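Extracellular matrix-binding protein EbhA (Staphylococcus aureus, PDB 2DGJ) is a cell wall-associated adhesion protein, built as a rod of helical bundles, that probably binds components of the extracellular matrix. Local coordinates at residues N145-D150 with G199-R204; E153-A158 with K194-G199. All blocks are in the same frame, centred on the assembly; numbering follows the deposited sequence.

Overall arrangement
Both contacts lie in one stretch of the rod, where a FIVAR sequence gives way to a GA module, and their centres are about 9 Å apart. Contact 2 is nested along the chain inside the loop closed by contact 1: helix 146-149 and helix 153-170 follow one another, helix 180-194 brings the chain back, and the linker after it enters helix 199-215. Gly199 belongs to both contacts. Contact 1 fixes the first turn of helix 199-215, whereas contact 2 packs the preceding linker on helix 153-170; Tyr148 and Asn147 touch Leu197 between them. Together they hold the join between two consecutive parts of the rod, and both touch the second subunit.

Contact 1 of 2, residues N145-D150 with G199-R204; sequences NQNYLD and GAENLR
At the start of helix 199-215, where the FIVAR sequence passes into the GA module of the rod, Asn147 of the short helix 146-149 takes up the first two backbone N-H groups. Its carbonyl O accepts from Gly199 N (2.9 Å), and its side-chain OD1 accepts from Ala200 N at 3.0 Å. CG stands anti to the backbone N (chi1 -171°), which carries OD1 forward to the helix end and also brings it within 3.2 Å of Ala200 CB. The amide's other end, ND2, makes a weak hydrogen bond to Leu197 O. Asn147 is steadied in turn from its own segment, because Asn145 OD1 caps helix 146-149 through Asn147 N. Gln146 doubles back at chi2 (-79°) so that NE2 serves two acceptors lying in its amide plane: Asp150 OD2, met on the anti side, and Gly199 O at 3.1 Å. The second bond descends onto the carbonyl from above its plane, while Leu203 N reaches the same oxygen from the opposite face. Gly199, without a side chain, lets the two backbones close up until its CA lies 3.3 Å from Asp150 O in a CA-H...O contact. That same Asp150 O receives Asn202 ND2 in its carbonyl plane, a nearly straight bond of 2.9 Å (N-H...O 173°).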
ATOM      1  N   ASN A 145      18.385  -1.089 -41.782  1.00 14.41           N
ATOM      2  CA  ASN A 145      19.806  -0.902 -41.482  1.00 14.36           C
ATOM      3  C   ASN A 145      20.658  -2.125 -41.806  1.00 14.12           C
ATOM      4  O   ASN A 145      20.229  -3.263 -41.626  1.00 14.06           O
ATOM      5  CB  ASN A 145      19.982  -0.507 -40.010  1.00 14.56           C
ATOM      6  CG  ASN A 145      21.408  -0.128 -39.678  1.00 14.89           C
ATOM      7  OD1 ASN A 145      22.262  -0.992 -39.481  1.00 14.95           O
ATOM      8  ND2 ASN A 145      21.679   1.173 -39.632  1.00 15.20           N
ATOM      9  N   GLN A 146      21.873  -1.874 -42.285  1.00 13.94           N
ATOM     10  CA  GLN A 146      22.811  -2.926 -42.660  1.00 13.66           C
ATOM     11  C   GLN A 146      23.089  -3.923 -41.535  1.00 13.65           C
ATOM     12  O   GLN A 146      23.376  -5.093 -41.795  1.00 13.71           O
ATOM     13  CB  GLN A 146      24.117  -2.277 -43.125  1.00 13.58           C
ATOM     14  CG  GLN A 146      25.189  -3.227 -43.673  1.00 13.65           C
ATOM     15  CD  GLN A 146      25.951  -3.948 -42.584  1.00 13.61           C
ATOM     16  OE1 GLN A 146      26.223  -3.388 -41.522  1.00 13.62           O
ATOM     17  NE2 GLN A 146      26.314  -5.193 -42.851  1.00 13.65           N
ATOM     18  N   ASN A 147      22.991  -3.467 -40.290  1.00 13.56           N
ATOM     19  CA  ASN A 147      23.249  -4.346 -39.154  1.00 13.51           C
ATOM     20  C   ASN A 147      22.191  -5.435 -39.043  1.00 13.45           C
ATOM     21  O   ASN A 147      22.460  -6.520 -38.534  1.00 13.38           O
ATOM     22  CB  ASN A 147      23.307  -3.557 -37.847  1.00 13.54           C
ATOM     23  CG  ASN A 147      23.787  -4.406 -36.680  1.00 13.61           C
ATOM     24  OD1 ASN A 147      24.930  -4.858 -36.656  1.00 13.64           O
ATOM     25  ND2 ASN A 147      22.908  -4.640 -35.717  1.00 13.86           N
ATOM     26  N   TYR A 148      20.982  -5.141 -39.512  1.00 13.42           N
ATOM     27  CA  TYR A 148      19.912  -6.130 -39.488  1.00 13.41           C
ATOM     28  C   TYR A 148      19.996  -6.938 -40.774  1.00 13.45           C
ATOM     29  O   TYR A 148      20.032  -8.169 -40.750  1.00 13.39           O
ATOM     30  CB  TYR A 148      18.534  -5.467 -39.429  1.00 13.22           C
ATOM     31  CG  TYR A 148      17.417  -6.425 -39.771  1.00 13.02           C
ATOM     32  CD1 TYR A 148      16.951  -7.355 -38.841  1.00 12.90           C
ATOM     33  CD2 TYR A 148      16.876  -6.459 -41.058  1.00 12.95           C
ATOM     34  CE1 TYR A 148      15.985  -8.297 -39.181  1.00 12.78           C
ATOM     35  CE2 TYR A 148      15.909  -7.400 -41.410  1.00 12.87           C
ATOM     36  CZ  TYR A 148      15.472  -8.317 -40.469  1.00 12.80           C
ATOM     37  OH  TYR A 148      14.539  -9.265 -40.818  1.00 12.76           O
ATOM     38  N   LEU A 149      20.031  -6.217 -41.893  1.00 13.66           N
ATOM     39  CA  LEU A 149      20.100  -6.812 -43.220  1.00 13.87           C
ATOM     40  C   LEU A 149      21.197  -7.856 -43.389  1.00 14.14           C
ATOM     41  O   LEU A 149      20.937  -8.949 -43.886  1.00 14.33           O
ATOM     42  CB  LEU A 149      20.268  -5.714 -44.272  1.00 13.68           C
ATOM     43  CG  LEU A 149      19.022  -5.250 -45.040  1.00 13.75           C
ATOM     44  CD1 LEU A 149      17.744  -5.653 -44.324  1.00 13.50           C
ATOM     45  CD2 LEU A 149      19.084  -3.744 -45.215  1.00 13.41           C
ATOM     46  N   ASP A 150      22.421  -7.528 -42.979  1.00 14.35           N
ATOM     47  CA  ASP A 150      23.526  -8.475 -43.110  1.00 14.59           C
ATOM     48  C   ASP A 150      23.715  -9.352 -41.880  1.00 14.78           C
ATOM     49  O   ASP A 150      24.764  -9.967 -41.704  1.00 14.81           O
ATOM     50  CB  ASP A 150      24.842  -7.748 -43.423  1.00 14.43           C
ATOM     51  CG  ASP A 150      24.900  -7.236 -44.849  1.00 14.28           C
ATOM     52  OD1 ASP A 150      24.154  -7.768 -45.695  1.00 14.25           O
ATOM     53  OD2 ASP A 150      25.696  -6.315 -45.132  1.00 14.20           O
ATOM     54  N   GLY A 199      25.053  -7.849 -38.358  1.00 16.75           N
ATOM     55  CA  GLY A 199      25.438  -7.455 -39.700  1.00 16.73           C
ATOM     56  C   GLY A 199      26.726  -6.654 -39.688  1.00 16.86           C
ATOM     57  O   GLY A 199      27.572  -6.804 -40.571  1.00 16.91           O
ATOM     58  N   ALA A 200      26.879  -5.797 -38.683  1.00 16.93           N
ATOM     59  CA  ALA A 200      28.069  -4.965 -38.550  1.00 17.08           C
ATOM     60  C   ALA A 200      29.313  -5.834 -38.442  1.00 17.18           C
ATOM     61  O   ALA A 200      30.328  -5.568 -39.090  1.00 17.17           O
ATOM     62  CB  ALA A 200      27.940  -4.079 -37.328  1.00 16.96           C
ATOM     63  N   GLU A 201      29.234  -6.874 -37.615  1.00 17.36           N
ATOM     64  CA  GLU A 201      30.360  -7.781 -37.426  1.00 17.53           C
ATOM     65  C   GLU A 201      30.608  -8.678 -38.634  1.00 17.52           C
ATOM     66  O   GLU A 201      31.750  -8.964 -38.966  1.00 17.70           O
ATOM     67  CB  GLU A 201      30.155  -8.646 -36.181  1.00 17.69           C
ATOM     68  CG  GLU A 201      30.249  -7.871 -34.881  1.00 18.03           C
ATOM     69  CD  GLU A 201      28.896  -7.446 -34.338  1.00 18.27           C
ATOM     70  OE1 GLU A 201      28.014  -7.060 -35.136  1.00 18.59           O
ATOM     71  OE2 GLU A 201      28.720  -7.488 -33.103  1.00 18.27           O
ATOM     72  N   ASN A 202      29.546  -9.134 -39.286  1.00 17.50           N
ATOM     73  CA  ASN A 202      29.711  -9.984 -40.465  1.00 17.54           C
ATOM     74  C   ASN A 202      30.433  -9.235 -41.589  1.00 17.69           C
ATOM     75  O   ASN A 202      31.200  -9.827 -42.350  1.00 17.74           O
ATOM     76  CB  ASN A 202      28.353 -10.475 -40.971  1.00 17.39           C
ATOM     77  CG  ASN A 202      27.777 -11.579 -40.113  1.00 17.37           C
ATOM     78  OD1 ASN A 202      28.505 -12.274 -39.400  1.00 17.29           O
ATOM     79  ND2 ASN A 202      26.462 -11.763 -40.191  1.00 17.08           N
ATOM     80  N   LEU A 203      30.180  -7.933 -41.691  1.00 17.76           N
ATOM     81  CA  LEU A 203      30.803  -7.110 -42.726  1.00 17.92           C
ATOM     82  C   LEU A 203      32.293  -6.922 -42.461  1.00 18.08           C
ATOM     83  O   LEU A 203      33.106  -6.958 -43.385  1.00 17.91           O
ATOM     84  CB  LEU A 203      30.116  -5.744 -42.803  1.00 17.86           C
ATOM     85  CG  LEU A 203      30.734  -4.752 -43.793  1.00 17.83           C
ATOM     86  CD1 LEU A 203      30.700  -5.336 -45.201  1.00 17.71           C
ATOM     87  CD2 LEU A 203      29.973  -3.433 -43.729  1.00 17.84           C
ATOM     88  N   ARG A 204      32.647  -6.712 -41.198  1.00 18.38           N
ATOM     89  CA  ARG A 204      34.046  -6.529 -40.823  1.00 18.82           C
ATOM     90  C   ARG A 204      34.828  -7.809 -41.137  1.00 18.79           C
ATOM     91  O   ARG A 204      35.912  -7.756 -41.717  1.00 18.82           O
ATOM     92  CB  ARG A 204      34.150  -6.206 -39.331  1.00 19.20           C
ATOM     93  CG  ARG A 204      35.485  -5.620 -38.902  1.00 19.89           C
ATOM     94  CD  ARG A 204      35.489  -4.087 -38.936  1.00 20.45           C
ATOM     95  NE  ARG A 204      36.097  -3.525 -40.142  1.00 20.98           N
ATOM     96  CZ  ARG A 204      35.423  -3.095 -41.206  1.00 21.18           C
ATOM     97  NH1 ARG A 204      34.096  -3.143 -41.227  1.00 21.35           N
ATOM     98  NH2 ARG A 204      36.079  -2.596 -42.244  1.00 21.26           N
TER

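Contact 2 of 2, residues E153-A158 with K194-G199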
ATOM      1  N   GLU A 153      20.873 -14.955 -41.012  1.00 15.68           N
ATOM      2  CA  GLU A 153      19.455 -15.172 -41.250  1.00 15.82           C
ATOM      3  C   GLU A 153      18.671 -15.593 -40.011  1.00 15.74           C
ATOM      4  O   GLU A 153      17.549 -15.133 -39.808  1.00 15.78           O
ATOM      5  CB  GLU A 153      19.249 -16.203 -42.363  1.00 16.03           C
ATOM      6  CG  GLU A 153      17.807 -16.674 -42.487  1.00 16.70           C
ATOM      7  CD  GLU A 153      17.530 -17.426 -43.773  1.00 17.00           C
ATOM      8  OE1 GLU A 153      18.397 -18.207 -44.222  1.00 17.30           O
ATOM      9  OE2 GLU A 153      16.431 -17.239 -44.334  1.00 17.50           O
ATOM     10  N   SER A 154      19.249 -16.464 -39.188  1.00 15.60           N
ATOM     11  CA  SER A 154      18.555 -16.920 -37.987  1.00 15.54           C
ATOM     12  C   SER A 154      18.330 -15.749 -37.043  1.00 15.48           C
ATOM     13  O   SER A 154      17.301 -15.674 -36.370  1.00 15.51           O
ATOM     14  CB  SER A 154      19.356 -18.005 -37.264  1.00 15.51           C
ATOM     15  OG  SER A 154      20.420 -17.439 -36.520  1.00 15.83           O
ATOM     16  N   LYS A 155      19.300 -14.843 -36.987  1.00 15.33           N
ATOM     17  CA  LYS A 155      19.198 -13.663 -36.136  1.00 15.29           C
ATOM     18  C   LYS A 155      18.138 -12.698 -36.672  1.00 15.32           C
ATOM     19  O   LYS A 155      17.335 -12.166 -35.909  1.00 15.36           O
ATOM     20  CB  LYS A 155      20.553 -12.960 -36.052  1.00 15.21           C
ATOM     21  CG  LYS A 155      21.515 -13.587 -35.056  1.00 15.18           C
ATOM     22  CD  LYS A 155      22.950 -13.173 -35.328  1.00 15.44           C
ATOM     23  CE  LYS A 155      23.788 -13.182 -34.049  1.00 15.67           C
ATOM     24  NZ  LYS A 155      23.760 -14.475 -33.312  1.00 15.88           N
ATOM     25  N   ARG A 156      18.135 -12.471 -37.982  1.00 15.37           N
ATOM     26  CA  ARG A 156      17.153 -11.574 -38.590  1.00 15.38           C
ATOM     27  C   ARG A 156      15.745 -12.096 -38.329  1.00 15.42           C
ATOM     28  O   ARG A 156      14.823 -11.326 -38.051  1.00 15.49           O
ATOM     29  CB  ARG A 156      17.363 -11.468 -40.107  1.00 15.34           C
ATOM     30  CG  ARG A 156      18.677 -10.841 -40.546  1.00 15.34           C
ATOM     31  CD  ARG A 156      18.592 -10.419 -42.005  1.00 15.27           C
ATOM     32  NE  ARG A 156      18.173 -11.524 -42.859  1.00 15.20           N
ATOM     33  CZ  ARG A 156      19.002 -12.390 -43.427  1.00 15.19           C
ATOM     34  NH1 ARG A 156      20.312 -12.290 -43.240  1.00 15.24           N
ATOM     35  NH2 ARG A 156      18.519 -13.365 -44.183  1.00 15.01           N
ATOM     36  N   ASN A 157      15.589 -13.412 -38.429  1.00 15.49           N
ATOM     37  CA  ASN A 157      14.296 -14.053 -38.219  1.00 15.49           C
ATOM     38  C   ASN A 157      13.836 -13.946 -36.773  1.00 15.38           C
ATOM     39  O   ASN A 157      12.650 -13.757 -36.505  1.00 15.37           O
ATOM     40  CB  ASN A 157      14.366 -15.526 -38.635  1.00 15.80           C
ATOM     41  CG  ASN A 157      14.285 -15.712 -40.141  1.00 16.27           C
ATOM     42  OD1 ASN A 157      14.472 -14.763 -40.907  1.00 16.54           O
ATOM     43  ND2 ASN A 157      14.013 -16.943 -40.573  1.00 16.39           N
ATOM     44  N   ALA A 158      14.778 -14.065 -35.844  1.00 15.27           N
ATOM     45  CA  ALA A 158      14.455 -13.986 -34.426  1.00 15.27           C
ATOM     46  C   ALA A 158      13.935 -12.597 -34.085  1.00 15.20           C
ATOM     47  O   ALA A 158      13.016 -12.450 -33.284  1.00 15.21           O
ATOM     48  CB  ALA A 158      15.686 -14.312 -33.589  1.00 15.35           C
ATOM     49  N   LYS A 194      17.290  -8.030 -30.892  1.00 18.14           N
ATOM     50  CA  LYS A 194      17.823  -6.839 -31.542  1.00 18.08           C
ATOM     51  C   LYS A 194      19.304  -6.648 -31.239  1.00 18.03           C
ATOM     52  O   LYS A 194      20.084  -6.276 -32.118  1.00 17.99           O
ATOM     53  CB  LYS A 194      17.044  -5.604 -31.084  1.00 18.16           C
ATOM     54  CG  LYS A 194      17.518  -4.293 -31.700  1.00 18.28           C
ATOM     55  CD  LYS A 194      16.879  -3.107 -30.994  1.00 18.38           C
ATOM     56  CE  LYS A 194      17.437  -1.794 -31.502  1.00 18.44           C
ATOM     57  NZ  LYS A 194      17.008  -0.667 -30.630  1.00 18.65           N
ATOM     58  N   ALA A 195      19.687  -6.905 -29.992  1.00 17.87           N
ATOM     59  CA  ALA A 195      21.076  -6.763 -29.578  1.00 17.85           C
ATOM     60  C   ALA A 195      21.915  -7.876 -30.179  1.00 17.85           C
ATOM     61  O   ALA A 195      23.143  -7.853 -30.090  1.00 17.83           O
ATOM     62  CB  ALA A 195      21.179  -6.801 -28.062  1.00 17.79           C
ATOM     63  N   ALA A 196      21.246  -8.853 -30.788  1.00 17.72           N
ATOM     64  CA  ALA A 196      21.924  -9.986 -31.400  1.00 17.61           C
ATOM     65  C   ALA A 196      22.312  -9.718 -32.858  1.00 17.57           C
ATOM     66  O   ALA A 196      23.277 -10.304 -33.355  1.00 17.61           O
ATOM     67  CB  ALA A 196      21.039 -11.231 -31.305  1.00 17.62           C
ATOM     68  N   LEU A 197      21.559  -8.850 -33.540  1.00 17.41           N
ATOM     69  CA  LEU A 197      21.854  -8.520 -34.938  1.00 17.18           C
ATOM     70  C   LEU A 197      23.352  -8.296 -35.087  1.00 17.02           C
ATOM     71  O   LEU A 197      23.924  -7.484 -34.374  1.00 16.96           O
ATOM     72  CB  LEU A 197      21.092  -7.263 -35.373  1.00 17.13           C
ATOM     73  CG  LEU A 197      19.645  -7.388 -35.868  1.00 17.17           C
ATOM     74  CD1 LEU A 197      19.225  -8.851 -35.985  1.00 16.96           C
ATOM     75  CD2 LEU A 197      18.734  -6.641 -34.914  1.00 17.13           C
ATOM     76  N   ASN A 198      23.983  -9.003 -36.020  1.00 16.88           N
ATOM     77  CA  ASN A 198      25.431  -8.899 -36.194  1.00 16.71           C
ATOM     78  C   ASN A 198      25.904  -8.529 -37.599  1.00 16.67           C
ATOM     79  O   ASN A 198      27.034  -8.849 -37.985  1.00 16.45           O
ATOM     80  CB  ASN A 198      26.083 -10.223 -35.765  1.00 16.53           C
ATOM     81  CG  ASN A 198      25.609 -11.404 -36.595  1.00 16.52           C
ATOM     82  OD1 ASN A 198      24.509 -11.390 -37.152  1.00 16.33           O
ATOM     83  ND2 ASN A 198      26.436 -12.445 -36.666  1.00 16.47           N
ATOM     84  N   GLY A 199      25.053  -7.849 -38.358  1.00 16.75           N
ATOM     85  CA  GLY A 199      25.438  -7.455 -39.700  1.00 16.73           C
ATOM     86  C   GLY A 199      26.726  -6.654 -39.688  1.00 16.86           C
ATOM     87  O   GLY A 199      27.572  -6.804 -40.571  1.00 16.91           O
TER
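Lys155 lays the aliphatic part of its side chain over one face of the Asn198 carboxamide, the two side chains crossing at about a right angle. Lys155 CE stands almost directly above Asn198 CG, at 3.6 Å, while Lys155 CD is displaced toward the oxygen and comes to 3.0 Å from Asn198 OD1. The methylenes also press on the linker backbone, Lys155 CE lying a tight 3.0 Å from Ala196 O. The chain runs nearly extended through chi2 and chi3 and bends only at its last torsion (chi4 54°), which leaves NZ 4.2 Å from Ala196 O, too far for a hydrogen bond. Asn198 presents its amide by setting CG between its backbone N and carbonyl carbon (chi1 61°). Although it occupies the N-cap position of helix 199-215, its side chain makes no capping bond; its ND2 instead donates to Asp152 OD2, just ahead of helix 153-170. Leu197 leaves the backbone in the opposite direction to Asn198, yet its branch turns back so that CD1 comes 3.8 Å from Lys155 O, and Ala151, Thr142 and Tyr159 pack around the same leucine. The second subunit approaches as well: its Lys46 packs on Asn198 and makes a weak hydrogen bond to Leu197 O. No hydrogen bond spans the two segments themselves. Linker and helix are therefore joined here by close packing of methylenes and a leucine methyl against amide and carbonyl groups, with the Asn198-Asp152 bond supplying directional polar hold beside it.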